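Local coordinates for protein 303aa long hypothetical esterase (Sulfolobus tokodaii, PDB 3AIN) that probably hydrolyses carboxylic ester bonds as a thermostable carboxylesterase of the hormone-sensitive lipase-like family, at residues A[73-78]-A[128-133]. The protein carries 1 engineered substitution. Numbering follows the deposited sequence.
Sequences SETNIK and DYRLAP
R130 reaches across to E74 and T75, joining the loop that follows strand 123-127 to the turn that leads into strand 76-83. Its CB and CG carry the chain off the backbone without touching residues 73-78. CD of R130 is the first atom to meet them, at CG2 of T75, and NE of R130 then passes CG2 of T75 at 3.6 Å. CB of T75 lies over one face of the guanidinium. The bend at chi3 (-63°) turns the end of the chain toward E74. There NH2 of R130 donates a nearly straight salt-bridge bond of 2.8 Å to OE1 of E74, in the guanidinium plane, but on the anti side of the carboxylate and 28° out of its plane; the two planes stand 84° apart. NH1 of R130 adds a weak bond of 3.3 Å to the same OE1 of E74. NH2 also forms a salt bridge with D143 of helix 139-153, so the arginine links two acidic groups; an alanine here would probably leave E74 and D143 without their shared counter-charge. Farther along, N of D128 bonds O of K78 at 2.9 Å, and a water bridges N of K78 to O of D128. The carboxylate of D128 turns instead to the backbone N of I106. The K78-D128 bond and its water lie where the antiparallel neighbours 76-83 and 123-127 meet in the central mixed sheet of the alpha/beta hydrolase fold.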
loop_
_atom_site.group_PDB
_atom_site.type_symbol
_atom_site.label_atom_id
_atom_site.label_comp_id
_atom_site.label_asym_id
_atom_site.label_seq_id
_atom_site.Cartn_x
_atom_site.Cartn_y
_atom_site.Cartn_z
ATOM N N SER A 73 15.092 -9.008 -31.438
ATOM C CA SER A 73 15.943 -10.051 -32.000
ATOM C C SER A 73 15.170 -11.024 -32.875
ATOM O O SER A 73 15.715 -11.591 -33.832
ATOM C CB SER A 73 16.676 -10.781 -30.874
ATOM O OG SER A 73 15.757 -11.495 -30.048
ATOM N N GLU A 74 13.886 -11.175 -32.602
ATOM C CA GLU A 74 13.061 -12.128 -33.337
ATOM C C GLU A 74 11.876 -11.524 -34.081
ATOM O O GLU A 74 11.193 -12.208 -34.855
ATOM C CB GLU A 74 12.594 -13.253 -32.406
ATOM C CG GLU A 74 13.744 -14.076 -31.843
ATOM C CD GLU A 74 13.280 -15.181 -30.908
ATOM O OE1 GLU A 74 12.058 -15.326 -30.689
ATOM O OE2 GLU A 74 14.133 -15.991 -30.501
ATOM N N THR A 75 11.547 -10.282 -33.758
ATOM C CA THR A 75 10.352 -9.653 -34.310
ATOM C C THR A 75 10.434 -8.149 -34.066
ATOM O O THR A 75 11.289 -7.666 -33.317
ATOM C CB THR A 75 9.073 -10.211 -33.658
ATOM O OG1 THR A 75 7.930 -9.804 -34.407
ATOM C CG2 THR A 75 8.947 -9.687 -32.225
ATOM N N ASN A 76 9.612 -7.399 -34.781
ATOM C CA ASN A 76 9.473 -5.987 -34.485
ATOM C C ASN A 76 8.347 -5.851 -33.459
ATOM O O ASN A 76 7.255 -6.368 -33.659
ATOM C CB ASN A 76 9.112 -5.211 -35.764
ATOM C CG ASN A 76 10.289 -5.083 -36.717
ATOM O OD1 ASN A 76 11.428 -4.915 -36.291
ATOM N ND2 ASN A 76 10.004 -5.093 -38.013
ATOM N N ILE A 77 8.651 -5.209 -32.341
ATOM C CA ILE A 77 7.775 -5.254 -31.161
ATOM C C ILE A 77 7.068 -3.903 -31.064
ATOM O O ILE A 77 7.707 -2.886 -30.838
ATOM C CB ILE A 77 8.626 -5.454 -29.905
ATOM C CG1 ILE A 77 9.420 -6.760 -30.031
ATOM C CG2 ILE A 77 7.761 -5.433 -28.623
ATOM C CD1 ILE A 77 10.629 -6.789 -29.130
ATOM N N LYS A 78 5.751 -3.907 -31.201
ATOM C CA LYS A 78 4.984 -2.662 -31.010
ATOM C C LYS A 78 5.061 -2.236 -29.539
ATOM O O LYS A 78 4.996 -3.071 -28.635
ATOM C CB LYS A 78 3.528 -2.858 -31.420
ATOM C CG LYS A 78 2.741 -1.542 -31.473
ATOM C CD LYS A 78 1.338 -1.728 -32.065
ATOM C CE LYS A 78 0.442 -0.565 -31.653
ATOM N NZ LYS A 78 -0.601 -0.269 -32.665
ATOM N N ASP A 128 3.936 -4.797 -26.496
ATOM C CA ASP A 128 3.052 -5.796 -27.127
ATOM C C ASP A 128 3.890 -7.046 -27.464
ATOM O O ASP A 128 4.329 -7.250 -28.613
ATOM C CB ASP A 128 2.399 -5.221 -28.401
ATOM C CG ASP A 128 0.861 -5.367 -28.434
ATOM O OD1 ASP A 128 0.227 -5.751 -27.427
ATOM O OD2 ASP A 128 0.256 -4.946 -29.451
ATOM N N TYR A 129 4.282 -7.763 -26.418
ATOM C CA TYR A 129 5.087 -8.973 -26.602
ATOM C C TYR A 129 4.273 -10.050 -27.341
ATOM O O TYR A 129 3.041 -10.087 -27.269
ATOM C CB TYR A 129 5.613 -9.489 -25.251
ATOM C CG TYR A 129 4.518 -9.796 -24.230
ATOM C CD1 TYR A 129 3.828 -11.016 -24.257
ATOM C CD2 TYR A 129 4.134 -8.843 -23.268
ATOM C CE1 TYR A 129 2.851 -11.328 -23.279
ATOM C CE2 TYR A 129 3.158 -9.158 -22.276
ATOM C CZ TYR A 129 2.485 -10.377 -22.355
ATOM O OH TYR A 129 1.549 -10.711 -21.408
ATOM N N ARG A 130 4.959 -10.976 -28.018
ATOM C CA ARG A 130 4.226 -12.021 -28.746
ATOM C C ARG A 130 3.432 -12.942 -27.819
ATOM O O ARG A 130 3.941 -13.375 -26.777
ATOM C CB ARG A 130 5.212 -12.875 -29.568
ATOM C CG ARG A 130 5.575 -12.254 -30.934
ATOM C CD ARG A 130 6.783 -12.993 -31.586
ATOM N NE ARG A 130 7.991 -12.879 -30.782
ATOM C CZ ARG A 130 9.025 -13.713 -30.847
ATOM N NH1 ARG A 130 9.049 -14.671 -31.771
ATOM N NH2 ARG A 130 10.048 -13.560 -30.035
ATOM N N LEU A 131 2.248 -13.350 -28.276
ATOM C CA LEU A 131 1.351 -14.189 -27.473
ATOM C C LEU A 131 1.367 -15.661 -27.902
ATOM O O LEU A 131 1.431 -15.982 -29.101
ATOM C CB LEU A 131 -0.081 -13.643 -27.508
ATOM C CG LEU A 131 -0.210 -12.185 -27.026
ATOM C CD1 LEU A 131 -1.586 -11.589 -27.330
ATOM C CD2 LEU A 131 0.101 -12.117 -25.533
ATOM N N ALA A 132 1.103 -16.533 -26.930
ATOM C CA ALA A 132 0.760 -17.930 -27.185
ATOM C C ALA A 132 -0.732 -18.056 -27.492
ATOM O O ALA A 132 -1.513 -17.189 -27.101
ATOM C CB ALA A 132 1.126 -18.774 -25.926
ATOM N N PRO A 133 -1.160 -19.190 -28.094
ATOM C CA PRO A 133 -0.345 -20.330 -28.525
ATOM C C PRO A 133 0.393 -20.112 -29.855
ATOM O O PRO A 133 1.245 -20.939 -30.234
ATOM C CB PRO A 133 -1.379 -21.459 -28.673
ATOM C CG PRO A 133 -2.626 -20.754 -29.094
ATOM C CD PRO A 133 -2.600 -19.429 -28.325
HETATM O O HOH W 1 4.186 -6.330 -31.469
#